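Local coordinates for protein latency-associated nuclear antigen (Murid herpesvirus 4, PDB 4BLG) that probably binds viral DNA through this C-terminal domain, which pairs with a second copy of itself in the crystal, at residues K10-M15 with L51-K56; S39-S44 with K94-L99; T46-L51 with V82-L87; V63-V68 with L86-E91. One frame throughout, in Å; residues are numbered along the deposited sequence.

Contacts 2, 3 and 4 all reach one four-stranded antiparallel sheet, and contact 1 ties the N-terminal helix to a helix lying on it. Contacts 2 and 4 are the most buried, their centres about 9 Å apart, and meet where strands 39-45 and 84-90 pair. Contact 3 shares Leu51 with contact 1 and Leu86 and Leu87 with contact 4, so helix 48-57 is held between N-terminal segment and sheet. The centres of contacts 1 and 2 are about 17 Å apart. Contacts 1, 2 and 3 each hold a phosphate ion, probably from the crystallisation liquor, while contacts 2, 3 and 4 also touch the second subunit.

Contact 1. Residues K10-M15 with L51-K56. With PO4 (phosphate ion), chain E.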
loop_
_atom_site.group_PDB
_atom_site.type_symbol
_atom_site.label_atom_id
_atom_site.label_comp_id
_atom_site.label_asym_id
_atom_site.label_seq_id
_atom_site.Cartn_x
_atom_site.Cartn_y
_atom_site.Cartn_z
ATOM N N LYS A 10 9.873 19.594 -17.538
ATOM C CA LYS A 10 10.174 19.647 -16.110
ATOM C C LYS A 10 11.281 18.678 -15.723
ATOM O O LYS A 10 12.155 18.348 -16.529
ATOM C CB LYS A 10 8.921 19.328 -15.288
ATOM C CG LYS A 10 7.751 20.250 -15.521
ATOM C CD LYS A 10 6.610 19.780 -14.660
ATOM C CE LYS A 10 5.708 18.854 -15.432
ATOM N NZ LYS A 10 4.369 18.778 -14.803
ATOM N N LYS A 11 11.242 18.245 -14.467
ATOM C CA LYS A 11 12.255 17.354 -13.927
ATOM C C LYS A 11 11.822 15.923 -14.078
ATOM O O LYS A 11 10.643 15.602 -13.919
ATOM C CB LYS A 11 12.522 17.652 -12.455
ATOM C CG LYS A 11 11.321 17.626 -11.519
ATOM C CD LYS A 11 11.870 17.950 -10.141
ATOM C CE LYS A 11 10.898 17.813 -8.986
ATOM N NZ LYS A 11 9.669 18.620 -9.164
ATOM N N TYR A 12 12.793 15.074 -14.390
ATOM C CA TYR A 12 12.526 13.680 -14.680
ATOM C C TYR A 12 11.744 13.606 -15.987
ATOM O O TYR A 12 11.015 12.648 -16.250
ATOM C CB TYR A 12 11.779 13.026 -13.526
ATOM C CG TYR A 12 12.473 13.210 -12.195
ATOM C CD1 TYR A 12 13.849 13.063 -12.083
ATOM C CD2 TYR A 12 11.755 13.539 -11.053
ATOM C CE1 TYR A 12 14.490 13.230 -10.872
ATOM C CE2 TYR A 12 12.389 13.716 -9.835
ATOM C CZ TYR A 12 13.753 13.554 -9.752
ATOM O OH TYR A 12 14.387 13.726 -8.544
ATOM N N GLN A 13 11.923 14.638 -16.804
ATOM C CA GLN A 13 11.350 14.666 -18.136
ATOM C C GLN A 13 11.760 13.420 -18.895
ATOM O O GLN A 13 10.968 12.879 -19.648
ATOM C CB GLN A 13 11.798 15.903 -18.907
ATOM C CG GLN A 13 11.280 15.939 -20.327
ATOM C CD GLN A 13 11.825 17.104 -21.108
ATOM O OE1 GLN A 13 11.310 18.214 -21.022
ATOM N NE2 GLN A 13 12.880 16.860 -21.875
ATOM N N GLY A 14 12.997 12.972 -18.692
ATOM C CA GLY A 14 13.497 11.783 -19.358
ATOM C C GLY A 14 12.676 10.544 -19.038
ATOM O O GLY A 14 12.111 9.899 -19.914
ATOM N N MET A 15 12.590 10.193 -17.766
ATOM C CA MET A 15 11.813 9.015 -17.419
ATOM C C MET A 15 10.349 9.166 -17.843
ATOM O O MET A 15 9.733 8.203 -18.290
ATOM C CB MET A 15 11.900 8.712 -15.935
ATOM C CG MET A 15 11.021 7.537 -15.560
ATOM S SD MET A 15 11.364 6.857 -13.943
ATOM C CE MET A 15 10.714 5.200 -14.170
ATOM N N LEU A 51 12.653 6.690 -5.147
ATOM C CA LEU A 51 11.204 6.544 -5.097
ATOM C C LEU A 51 10.487 7.900 -5.224
ATOM O O LEU A 51 9.400 7.963 -5.771
ATOM C CB LEU A 51 10.753 5.768 -3.853
ATOM C CG LEU A 51 11.171 4.291 -3.798
ATOM C CD1 LEU A 51 10.544 3.595 -2.588
ATOM C CD2 LEU A 51 10.805 3.537 -5.065
ATOM N N ASN A 52 11.088 8.987 -4.756
ATOM C CA ASN A 52 10.504 10.301 -5.028
ATOM C C ASN A 52 10.451 10.533 -6.538
ATOM O O ASN A 52 9.458 11.038 -7.071
ATOM C CB ASN A 52 11.287 11.436 -4.357
ATOM C CG ASN A 52 11.070 11.493 -2.853
ATOM O OD1 ASN A 52 12.029 11.507 -2.083
ATOM N ND2 ASN A 52 9.809 11.537 -2.427
ATOM N N LYS A 53 11.520 10.163 -7.237
ATOM C CA LYS A 53 11.491 10.241 -8.700
ATOM C C LYS A 53 10.296 9.476 -9.262
ATOM O O LYS A 53 9.515 10.029 -10.042
ATOM C CB LYS A 53 12.780 9.702 -9.320
ATOM C CG LYS A 53 12.870 9.876 -10.843
ATOM C CD LYS A 53 14.205 9.344 -11.374
ATOM C CE LYS A 53 14.246 9.251 -12.899
ATOM N NZ LYS A 53 15.650 9.203 -13.441
ATOM N N LEU A 54 10.155 8.207 -8.867
ATOM C CA LEU A 54 9.094 7.357 -9.413
ATOM C C LEU A 54 7.734 7.944 -9.085
ATOM O O LEU A 54 6.785 7.820 -9.847
ATOM C CB LEU A 54 9.186 5.928 -8.870
ATOM C CG LEU A 54 9.957 4.912 -9.712
ATOM C CD1 LEU A 54 11.289 5.463 -10.142
ATOM C CD2 LEU A 54 10.141 3.610 -8.944
ATOM N N HIS A 55 7.651 8.597 -7.939
ATOM C CA HIS A 55 6.397 9.172 -7.496
ATOM C C HIS A 55 5.958 10.288 -8.433
ATOM O O HIS A 55 4.788 10.354 -8.811
ATOM C CB HIS A 55 6.517 9.716 -6.082
ATOM C CG HIS A 55 5.434 10.680 -5.727
ATOM N ND1 HIS A 55 4.136 10.284 -5.484
ATOM C CD2 HIS A 55 5.449 12.026 -5.601
ATOM C CE1 HIS A 55 3.400 11.347 -5.211
ATOM N NE2 HIS A 55 4.174 12.416 -5.272
ATOM N N LYS A 56 6.874 11.183 -8.794
ATOM C CA LYS A 56 6.499 12.259 -9.718
ATOM C C LYS A 56 6.264 11.682 -11.132
ATOM O O LYS A 56 5.454 12.201 -11.889
ATOM C CB LYS A 56 7.529 13.424 -9.728
ATOM C CG LYS A 56 7.734 14.218 -8.387
ATOM C CD LYS A 56 6.701 15.341 -8.063
ATOM C CE LYS A 56 7.035 15.992 -6.702
ATOM N NZ LYS A 56 5.892 16.256 -5.778
HETATM P P PO4 E . 15.505 11.290 -15.989
HETATM O O1 PO4 E . 15.795 9.831 -15.729
HETATM O O2 PO4 E . 14.015 11.525 -15.930
HETATM O O3 PO4 E . 16.189 12.132 -14.940
HETATM O O4 PO4 E . 16.022 11.669 -17.356
#
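Tyr12 and Lys53 carry this contact, which seats the start of helix 13-22 against helix 48-57, the helix between the first two strands of the ferredoxin-like fold. Lys53 reaches outward atom by atom. Its CG stands anti to the backbone N (chi1 -175°) and the chain beyond runs extended past the tyrosine. CB lies 4.0 Å from CZ of Tyr12. CG sits over the centre of the ring, 3.5 Å from its centroid and 10° off the normal, a clear CH-pi contact. CD moves over the CD1 and CE1 side of the same ring. CE then passes on to Met15, 3.9 Å from its CB, and NZ reaches O1 of a phosphate ion. That N-to-O distance is too short to trust in detail. A weak hydrogen bond from NZ to His111 gives the ammonium a second partner.

The phosphate sits against the first turn of helix 13-22, where Tyr12 is the N-cap residue, and its O3 lies in the plane of the tyrosine ring at the edge. Tyr106 also binds the ion through its hydroxyl. A positive helix end and a lysine would both be expected to attract such an anion. Deeper in, SD of Met15 rests 4.0 Å from CD1 of Leu54. At the helix start, Met15 N gives phosphate O2 a nearly straight 2.7 Å hydrogen bond.

Contact 2. Residues S39-S44 with K94-L99; sequences SAVMFS and KQAKKL. With PO4 (phosphate ion), chain D.
Ala40 and Ala96 mark the closest backbone approach, CA to CA 5.8 Å, where strand 39-44 and helix 94-99 run almost in the same direction. Their axes come within 7.6 Å and differ by 24°, which leaves little room for bulk between them. The small side chain of Ala96 suits its short CA spacing to Ala40. CB of Ala96 points at the strand and lies 3.9 Å from CB of Ser39, with the carbonyl oxygen of Ala40 close by.

Further along, Val41 takes over. Its CG1 is anti to the backbone N (chi1 -175°) and lies over one face of the Phe43 ring, offset toward the rim. The other branch, CG2, does the reaching: it is 3.5 Å from Ala96 O and 3.9 Å from CD2 of Leu99. Leu99 then spans the gap to Phe43, its CG 4.3 Å from CZ and near the ring plane, so the leucine meets the phenylalanine at its edge. Behind this layer, Leu99 also packs on Leu26 and Phe27 of helix 24-27.

Away from the strand, Lys98 bends at its end. Its NZ donates to OE1 of Gln95 at 3.0 Å, in the carbonyl plane on a lone pair, and to O4 of a phosphate ion that Arg25 and Leu26 also hold. The helix links strand 84-90 to strand 115-122, and 39-45 lies between those two in the sheet: this is the beta-alpha-beta crossover of a ferredoxin-like fold, helix packed over the middle strand.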
loop_
_atom_site.group_PDB
_atom_site.type_symbol
_atom_site.label_atom_id
_atom_site.label_comp_id
_atom_site.label_asym_id
_atom_site.label_seq_id
_atom_site.Cartn_x
_atom_site.Cartn_y
_atom_site.Cartn_z
ATOM N N SER A 39 -6.062 -3.238 -8.993
ATOM C CA SER A 39 -4.676 -3.650 -8.803
ATOM C C SER A 39 -3.720 -2.488 -8.592
ATOM O O SER A 39 -4.076 -1.317 -8.736
ATOM C CB SER A 39 -4.195 -4.461 -9.993
ATOM O OG SER A 39 -5.098 -5.497 -10.308
ATOM N N ALA A 40 -2.494 -2.835 -8.236
ATOM C CA ALA A 40 -1.447 -1.851 -8.084
ATOM C C ALA A 40 -0.106 -2.539 -8.210
ATOM O O ALA A 40 -0.017 -3.766 -8.206
ATOM C CB ALA A 40 -1.558 -1.160 -6.741
ATOM N N VAL A 41 0.939 -1.741 -8.348
ATOM C CA VAL A 41 2.279 -2.253 -8.185
ATOM C C VAL A 41 2.902 -1.518 -7.017
ATOM O O VAL A 41 2.897 -0.285 -6.965
ATOM C CB VAL A 41 3.141 -2.054 -9.444
ATOM C CG1 VAL A 41 4.502 -2.716 -9.253
ATOM C CG2 VAL A 41 2.439 -2.626 -10.672
ATOM N N MET A 42 3.403 -2.274 -6.055
ATOM C CA MET A 42 4.235 -1.698 -5.017
ATOM C C MET A 42 5.666 -1.641 -5.524
ATOM O O MET A 42 6.272 -2.675 -5.811
ATOM C CB MET A 42 4.172 -2.537 -3.740
ATOM C CG MET A 42 5.019 -1.956 -2.604
ATOM S SD MET A 42 4.936 -2.926 -1.090
ATOM C CE MET A 42 3.338 -2.402 -0.462
ATOM N N PHE A 43 6.194 -0.426 -5.643
ATOM C CA PHE A 43 7.598 -0.247 -5.967
ATOM C C PHE A 43 8.314 0.101 -4.676
ATOM O O PHE A 43 7.903 1.013 -3.979
ATOM C CB PHE A 43 7.803 0.873 -6.993
ATOM C CG PHE A 43 7.247 0.564 -8.346
ATOM C CD1 PHE A 43 7.902 -0.322 -9.197
ATOM C CD2 PHE A 43 6.080 1.174 -8.783
ATOM C CE1 PHE A 43 7.387 -0.610 -10.454
ATOM C CE2 PHE A 43 5.562 0.895 -10.029
ATOM C CZ PHE A 43 6.212 -0.001 -10.870
ATOM N N SER A 44 9.388 -0.622 -4.371
ATOM C CA SER A 44 10.090 -0.453 -3.116
ATOM C C SER A 44 11.598 -0.369 -3.316
ATOM O O SER A 44 12.135 -0.801 -4.336
ATOM C CB SER A 44 9.754 -1.611 -2.181
ATOM O OG SER A 44 10.107 -2.849 -2.765
ATOM N N LYS A 94 -3.977 -7.077 -15.756
ATOM C CA LYS A 94 -3.321 -6.840 -17.045
ATOM C C LYS A 94 -2.478 -5.567 -16.981
ATOM O O LYS A 94 -1.284 -5.578 -17.277
ATOM C CB LYS A 94 -4.352 -6.722 -18.180
ATOM C CG LYS A 94 -3.737 -6.540 -19.571
ATOM C CD LYS A 94 -4.804 -6.381 -20.663
ATOM C CE LYS A 94 -4.197 -6.496 -22.059
ATOM N NZ LYS A 94 -5.197 -6.302 -23.152
ATOM N N GLN A 95 -3.109 -4.469 -16.585
ATOM C CA GLN A 95 -2.422 -3.186 -16.525
ATOM C C GLN A 95 -1.301 -3.191 -15.497
ATOM O O GLN A 95 -0.304 -2.500 -15.679
ATOM C CB GLN A 95 -3.398 -2.047 -16.233
ATOM C CG GLN A 95 -4.509 -1.916 -17.256
ATOM C CD GLN A 95 -3.988 -1.884 -18.682
ATOM O OE1 GLN A 95 -2.952 -1.289 -18.961
ATOM N NE2 GLN A 95 -4.706 -2.540 -19.591
ATOM N N ALA A 96 -1.452 -3.953 -14.415
ATOM C CA ALA A 96 -0.397 -4.015 -13.407
ATOM C C ALA A 96 0.821 -4.772 -13.943
ATOM O O ALA A 96 1.960 -4.402 -13.659
ATOM C CB ALA A 96 -0.902 -4.658 -12.121
ATOM N N LYS A 97 0.575 -5.825 -14.719
ATOM C CA LYS A 97 1.648 -6.630 -15.294
ATOM C C LYS A 97 2.451 -5.713 -16.227
ATOM O O LYS A 97 3.688 -5.669 -16.179
ATOM C CB LYS A 97 1.065 -7.840 -16.058
ATOM N NZ LYS A 97 1.998 -12.175 -18.703
ATOM N N LYS A 98 1.721 -4.968 -17.060
ATOM C CA LYS A 98 2.320 -4.041 -18.041
ATOM C C LYS A 98 3.150 -2.950 -17.348
ATOM O O LYS A 98 4.280 -2.670 -17.735
ATOM C CB LYS A 98 1.252 -3.352 -18.914
ATOM C CG LYS A 98 1.787 -2.764 -20.243
ATOM C CD LYS A 98 0.783 -1.784 -20.866
ATOM C CE LYS A 98 -0.341 -2.532 -21.593
ATOM N NZ LYS A 98 -1.647 -1.809 -21.579
ATOM N N LEU A 99 2.568 -2.343 -16.321
ATOM C CA LEU A 99 3.184 -1.232 -15.614
ATOM C C LEU A 99 4.486 -1.687 -14.995
ATOM O O LEU A 99 5.493 -0.988 -15.048
ATOM C CB LEU A 99 2.257 -0.737 -14.503
ATOM C CG LEU A 99 2.891 0.350 -13.634
ATOM C CD1 LEU A 99 3.276 1.541 -14.501
ATOM C CD2 LEU A 99 1.969 0.788 -12.514
HETATM P P PO4 D . -0.094 0.754 -23.936
HETATM O O1 PO4 D . 1.192 0.202 -24.493
HETATM O O2 PO4 D . 0.154 1.410 -22.599
HETATM O O3 PO4 D . -0.690 1.795 -24.843
HETATM O O4 PO4 D . -1.062 -0.384 -23.758
#

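Contact 3. Residues T46-L51 with V82-L87. With PO4 (phosphate ion), chain C.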
loop_
_atom_site.group_PDB
_atom_site.type_symbol
_atom_site.label_atom_id
_atom_site.label_comp_id
_atom_site.label_asym_id
_atom_site.label_seq_id
_atom_site.Cartn_x
_atom_site.Cartn_y
_atom_site.Cartn_z
ATOM N N THR A 46 15.453 0.856 -0.785
ATOM C CA THR A 46 16.040 1.464 0.410
ATOM C C THR A 46 16.488 2.896 0.137
ATOM O O THR A 46 16.964 3.596 1.042
ATOM C CB THR A 46 17.260 0.673 0.912
ATOM O OG1 THR A 46 18.261 0.630 -0.109
ATOM C CG2 THR A 46 16.871 -0.748 1.307
ATOM N N HIS A 47 16.340 3.323 -1.114
ATOM C CA HIS A 47 16.718 4.672 -1.523
ATOM C C HIS A 47 15.481 5.555 -1.715
ATOM O O HIS A 47 14.777 5.441 -2.717
ATOM C CB HIS A 47 17.511 4.607 -2.826
ATOM C CG HIS A 47 18.803 3.868 -2.706
ATOM N ND1 HIS A 47 19.530 3.457 -3.803
ATOM C CD2 HIS A 47 19.502 3.465 -1.619
ATOM C CE1 HIS A 47 20.620 2.833 -3.397
ATOM N NE2 HIS A 47 20.629 2.825 -2.074
ATOM N N PRO A 48 15.212 6.449 -0.760
ATOM C CA PRO A 48 13.964 7.221 -0.845
ATOM C C PRO A 48 13.960 8.249 -1.987
ATOM O O PRO A 48 12.899 8.634 -2.480
ATOM C CB PRO A 48 13.887 7.919 0.519
ATOM C CG PRO A 48 15.307 7.996 0.994
ATOM C CD PRO A 48 16.015 6.798 0.428
ATOM N N TYR A 49 15.139 8.685 -2.399
ATOM C CA TYR A 49 15.254 9.726 -3.427
ATOM C C TYR A 49 14.794 9.191 -4.786
ATOM O O TYR A 49 14.079 9.850 -5.548
ATOM C CB TYR A 49 16.682 10.274 -3.484
ATOM C CG TYR A 49 17.796 9.227 -3.482
ATOM C CD1 TYR A 49 18.285 8.710 -2.289
ATOM C CD2 TYR A 49 18.371 8.785 -4.666
ATOM C CE1 TYR A 49 19.290 7.769 -2.270
ATOM C CE2 TYR A 49 19.390 7.841 -4.658
ATOM C CZ TYR A 49 19.850 7.341 -3.456
ATOM O OH TYR A 49 20.854 6.398 -3.433
ATOM N N THR A 50 15.189 7.963 -5.058
ATOM C CA THR A 50 14.761 7.253 -6.243
ATOM C C THR A 50 13.242 7.093 -6.269
ATOM O O THR A 50 12.602 7.352 -7.288
ATOM C CB THR A 50 15.452 5.902 -6.272
ATOM O OG1 THR A 50 16.867 6.126 -6.288
ATOM C CG2 THR A 50 15.034 5.074 -7.485
ATOM N N LEU A 51 12.653 6.690 -5.147
ATOM C CA LEU A 51 11.204 6.544 -5.097
ATOM C C LEU A 51 10.487 7.900 -5.224
ATOM O O LEU A 51 9.400 7.963 -5.771
ATOM C CB LEU A 51 10.753 5.768 -3.853
ATOM C CG LEU A 51 11.171 4.291 -3.798
ATOM C CD1 LEU A 51 10.544 3.595 -2.588
ATOM C CD2 LEU A 51 10.805 3.537 -5.065
ATOM N N VAL A 82 15.752 0.932 6.589
ATOM C CA VAL A 82 14.350 1.035 6.266
ATOM C C VAL A 82 14.185 0.785 4.771
ATOM O O VAL A 82 15.074 1.071 3.965
ATOM C CB VAL A 82 13.727 2.383 6.685
ATOM C CG1 VAL A 82 14.447 3.545 6.039
ATOM C CG2 VAL A 82 12.246 2.404 6.333
ATOM N N THR A 83 13.059 0.190 4.423
ATOM C CA THR A 83 12.700 -0.008 3.036
ATOM C C THR A 83 11.508 0.892 2.752
ATOM O O THR A 83 10.488 0.821 3.437
ATOM C CB THR A 83 12.363 -1.470 2.769
ATOM O OG1 THR A 83 13.531 -2.260 3.003
ATOM C CG2 THR A 83 11.887 -1.670 1.335
ATOM N N TYR A 84 11.673 1.788 1.790
ATOM C CA TYR A 84 10.598 2.680 1.378
ATOM C C TYR A 84 9.768 2.051 0.265
ATOM O O TYR A 84 10.191 1.093 -0.364
ATOM C CB TYR A 84 11.170 4.013 0.934
ATOM C CG TYR A 84 12.044 4.669 1.979
ATOM C CD1 TYR A 84 13.399 4.382 2.057
ATOM C CD2 TYR A 84 11.517 5.566 2.885
ATOM C CE1 TYR A 84 14.202 4.980 3.005
ATOM C CE2 TYR A 84 12.315 6.167 3.842
ATOM C CZ TYR A 84 13.652 5.871 3.897
ATOM O OH TYR A 84 14.441 6.476 4.849
ATOM N N TYR A 85 8.565 2.579 0.049
ATOM C CA TYR A 85 7.676 2.046 -0.976
ATOM C C TYR A 85 6.709 3.100 -1.456
ATOM O O TYR A 85 6.540 4.129 -0.830
ATOM C CB TYR A 85 6.867 0.858 -0.445
ATOM C CG TYR A 85 5.627 1.267 0.329
ATOM C CD1 TYR A 85 5.684 1.507 1.698
ATOM C CD2 TYR A 85 4.399 1.408 -0.310
ATOM C CE1 TYR A 85 4.546 1.882 2.410
ATOM C CE2 TYR A 85 3.261 1.776 0.392
ATOM C CZ TYR A 85 3.340 2.014 1.750
ATOM O OH TYR A 85 2.207 2.380 2.444
ATOM N N LEU A 86 6.076 2.827 -2.586
ATOM C CA LEU A 86 4.900 3.565 -2.999
ATOM C C LEU A 86 4.028 2.598 -3.766
ATOM O O LEU A 86 4.484 1.539 -4.183
ATOM C CB LEU A 86 5.254 4.787 -3.853
ATOM C CG LEU A 86 5.963 4.586 -5.198
ATOM C CD1 LEU A 86 5.054 3.974 -6.247
ATOM C CD2 LEU A 86 6.477 5.926 -5.690
ATOM N N LEU A 87 2.766 2.966 -3.918
ATOM C CA LEU A 87 1.794 2.163 -4.631
ATOM C C LEU A 87 1.350 2.910 -5.868
ATOM O O LEU A 87 1.079 4.104 -5.805
ATOM C CB LEU A 87 0.575 1.905 -3.744
ATOM C CG LEU A 87 0.787 0.950 -2.573
ATOM C CD1 LEU A 87 -0.466 0.905 -1.714
ATOM C CD2 LEU A 87 1.137 -0.430 -3.088
HETATM P P PO4 C . 19.134 3.417 -7.413
HETATM O O1 PO4 C . 20.499 3.087 -6.879
HETATM O O2 PO4 C . 18.356 4.096 -6.319
HETATM O O3 PO4 C . 19.268 4.352 -8.584
HETATM O O4 PO4 C . 18.396 2.157 -7.804
HETATM O O HOH W 1 17.103 3.047 3.940
#
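Thr46 and Thr83 bring the two backbones together, CA to CA 4.5 Å, and the gap widens to 7.0 Å between the CA atoms of Leu51 and Tyr85, once the chain has entered helix 48-57. It is the helix-on-sheet packing of the first beta-alpha-beta unit in this ferredoxin-like fold. Pro48 lies across the Tyr84 ring: CB stands 3.7 Å from the centroid and 5° off the normal, a CH-pi contact over the centre, while CD sits above the CE1 side. At the ring edge is the carbonyl of Thr46.

Leu51 fills the widening gap. Its CD1 presses on the main chain of Tyr84, 3.3 Å from C, and also meets CB of that residue. Two residues further along the strand, Leu86 CD2 lies 3.6 Å from Leu51 O. Around the start of the helix and away from Tyr84, His47 ND1 and Thr50 OG1 both bond to O2 of a phosphate ion, which His111 and Ser113 also hold. Where the two backbones lie closest, one water bridges them, donating to Thr46 O at 3.0 Å and to Val82 O at 2.8 Å.

Contact 4. Residues V63-V68 with L86-E91; sequences VLSTPV and LLSFVE
Leu64 and Phe89 form an antiparallel hydrogen-bonded pair: Leu64 N donates to Phe89 O at 3.1 Å, on a lone pair in the carbonyl plane, and Phe89 N returns a shorter bond to Leu64 O, from 22° out of the Leu64 carbonyl plane. Next comes the non-hydrogen-bonded pair Ser65 and Ser88, whose hydroxyls meet instead: Ser88 OG donates to Ser65 OG over 2.7 Å.

Beyond it, regular pairing changes. Thr66 N still donates to Leu87 O at 2.9 Å, but Leu87 N turns to the side-chain oxygen, Thr66 OG1, at 3.0 Å and 176°. OG1 sits between the backbone N and the carbonyl carbon (chi1 63°), and in turn donates to Pro67 O. The threonine's methyl CG2 meets the edge of the Phe89 ring, 3.5 Å from CE2, the two side chains crossing at about a right angle.

The second shell fixes these groups. Ser65 OG also bonds to Ile58 O, and Thr66 O, which the strand partner does not take, accepts from His55 of helix 48-57. Val63 CG1 touches Val90 CG1, and both residues pack on helix 93-110. Leu64 and Phe89 lie on the sheet face opposite Ser65 and Ser88 and touch Pro72 of the second subunit. With helices on one face and a second subunit touching the other, this sheet is consistent with the dimeric EBNA1- and E2-like fold of LANA DNA-binding domains.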
loop_
_atom_site.group_PDB
_atom_site.type_symbol
_atom_site.label_atom_id
_atom_site.label_comp_id
_atom_site.label_asym_id
_atom_site.label_seq_id
_atom_site.Cartn_x
_atom_site.Cartn_y
_atom_site.Cartn_z
ATOM N N VAL A 63 -2.892 5.599 -14.175
ATOM C CA VAL A 63 -1.952 5.150 -13.157
ATOM C C VAL A 63 -1.859 6.250 -12.128
ATOM O O VAL A 63 -1.508 7.376 -12.465
ATOM C CB VAL A 63 -0.524 4.926 -13.715
ATOM C CG1 VAL A 63 0.305 4.111 -12.733
ATOM C CG2 VAL A 63 -0.568 4.240 -15.068
ATOM N N LEU A 64 -2.184 5.933 -10.877
ATOM C CA LEU A 64 -2.097 6.917 -9.808
ATOM C C LEU A 64 -1.180 6.384 -8.729
ATOM O O LEU A 64 -1.342 5.252 -8.277
ATOM C CB LEU A 64 -3.476 7.199 -9.230
ATOM C CG LEU A 64 -4.588 7.455 -10.253
ATOM C CD1 LEU A 64 -5.904 7.669 -9.534
ATOM C CD2 LEU A 64 -4.281 8.646 -11.134
ATOM N N SER A 65 -0.213 7.192 -8.313
ATOM C CA SER A 65 0.730 6.748 -7.302
ATOM C C SER A 65 0.657 7.560 -6.020
ATOM O O SER A 65 0.479 8.776 -6.029
ATOM C CB SER A 65 2.159 6.760 -7.839
ATOM O OG SER A 65 2.313 5.824 -8.889
ATOM N N THR A 66 0.793 6.846 -4.915
ATOM C CA THR A 66 0.848 7.442 -3.599
ATOM C C THR A 66 2.173 8.163 -3.422
ATOM O O THR A 66 3.117 7.936 -4.186
ATOM C CB THR A 66 0.806 6.356 -2.532
ATOM O OG1 THR A 66 1.973 5.533 -2.663
ATOM C CG2 THR A 66 -0.424 5.506 -2.689
ATOM N N PRO A 67 2.256 9.031 -2.408
ATOM C CA PRO A 67 3.580 9.524 -2.016
ATOM C C PRO A 67 4.430 8.377 -1.507
ATOM O O PRO A 67 3.926 7.252 -1.340
ATOM C CB PRO A 67 3.281 10.525 -0.900
ATOM C CG PRO A 67 1.845 10.344 -0.547
ATOM C CD PRO A 67 1.166 9.728 -1.713
ATOM N N VAL A 68 5.711 8.645 -1.287
ATOM C CA VAL A 68 6.614 7.640 -0.757
ATOM C C VAL A 68 6.349 7.493 0.743
ATOM O O VAL A 68 6.252 8.491 1.447
ATOM C CB VAL A 68 8.080 8.043 -0.975
ATOM C CG1 VAL A 68 9.014 6.991 -0.416
ATOM C CG2 VAL A 68 8.366 8.280 -2.468
ATOM N N LEU A 86 6.076 2.827 -2.586
ATOM C CA LEU A 86 4.900 3.565 -2.999
ATOM C C LEU A 86 4.028 2.598 -3.766
ATOM O O LEU A 86 4.484 1.539 -4.183
ATOM C CB LEU A 86 5.254 4.787 -3.853
ATOM C CG LEU A 86 5.963 4.586 -5.198
ATOM C CD1 LEU A 86 5.054 3.974 -6.247
ATOM C CD2 LEU A 86 6.477 5.926 -5.690
ATOM N N LEU A 87 2.766 2.966 -3.918
ATOM C CA LEU A 87 1.794 2.163 -4.631
ATOM C C LEU A 87 1.350 2.910 -5.868
ATOM O O LEU A 87 1.079 4.104 -5.805
ATOM C CB LEU A 87 0.575 1.905 -3.744
ATOM C CG LEU A 87 0.787 0.950 -2.573
ATOM C CD1 LEU A 87 -0.466 0.905 -1.714
ATOM C CD2 LEU A 87 1.137 -0.430 -3.088
ATOM N N SER A 88 1.275 2.201 -6.986
ATOM C CA SER A 88 0.809 2.783 -8.233
ATOM C C SER A 88 -0.417 2.006 -8.613
ATOM O O SER A 88 -0.320 0.836 -8.973
ATOM C CB SER A 88 1.866 2.665 -9.338
ATOM O OG SER A 88 3.089 3.267 -8.959
ATOM N N PHE A 89 -1.574 2.652 -8.516
ATOM C CA PHE A 89 -2.845 1.981 -8.747
ATOM C C PHE A 89 -3.216 1.975 -10.225
ATOM O O PHE A 89 -3.015 2.968 -10.925
ATOM C CB PHE A 89 -3.947 2.662 -7.938
ATOM C CG PHE A 89 -3.689 2.668 -6.462
ATOM C CD1 PHE A 89 -4.023 1.571 -5.683
ATOM C CD2 PHE A 89 -3.111 3.765 -5.850
ATOM C CE1 PHE A 89 -3.776 1.568 -4.316
ATOM C CE2 PHE A 89 -2.862 3.769 -4.488
ATOM C CZ PHE A 89 -3.201 2.670 -3.719
ATOM N N VAL A 90 -3.767 0.848 -10.676
ATOM C CA VAL A 90 -4.208 0.666 -12.055
ATOM C C VAL A 90 -5.495 -0.141 -12.078
ATOM O O VAL A 90 -5.905 -0.729 -11.063
ATOM C CB VAL A 90 -3.173 -0.102 -12.896
ATOM C CG1 VAL A 90 -1.900 0.705 -13.063
ATOM C CG2 VAL A 90 -2.879 -1.455 -12.266
ATOM N N GLU A 91 -6.122 -0.181 -13.248
ATOM C CA GLU A 91 -7.430 -0.814 -13.389
ATOM C C GLU A 91 -7.446 -2.278 -12.914
ATOM O O GLU A 91 -8.360 -2.689 -12.182
ATOM C CB GLU A 91 -7.921 -0.749 -14.838
ATOM C CG GLU A 91 -9.440 -0.809 -14.957
ATOM C CD GLU A 91 -9.953 -0.659 -16.388
ATOM O OE1 GLU A 91 -9.132 -0.529 -17.326
ATOM O OE2 GLU A 91 -11.195 -0.670 -16.558
#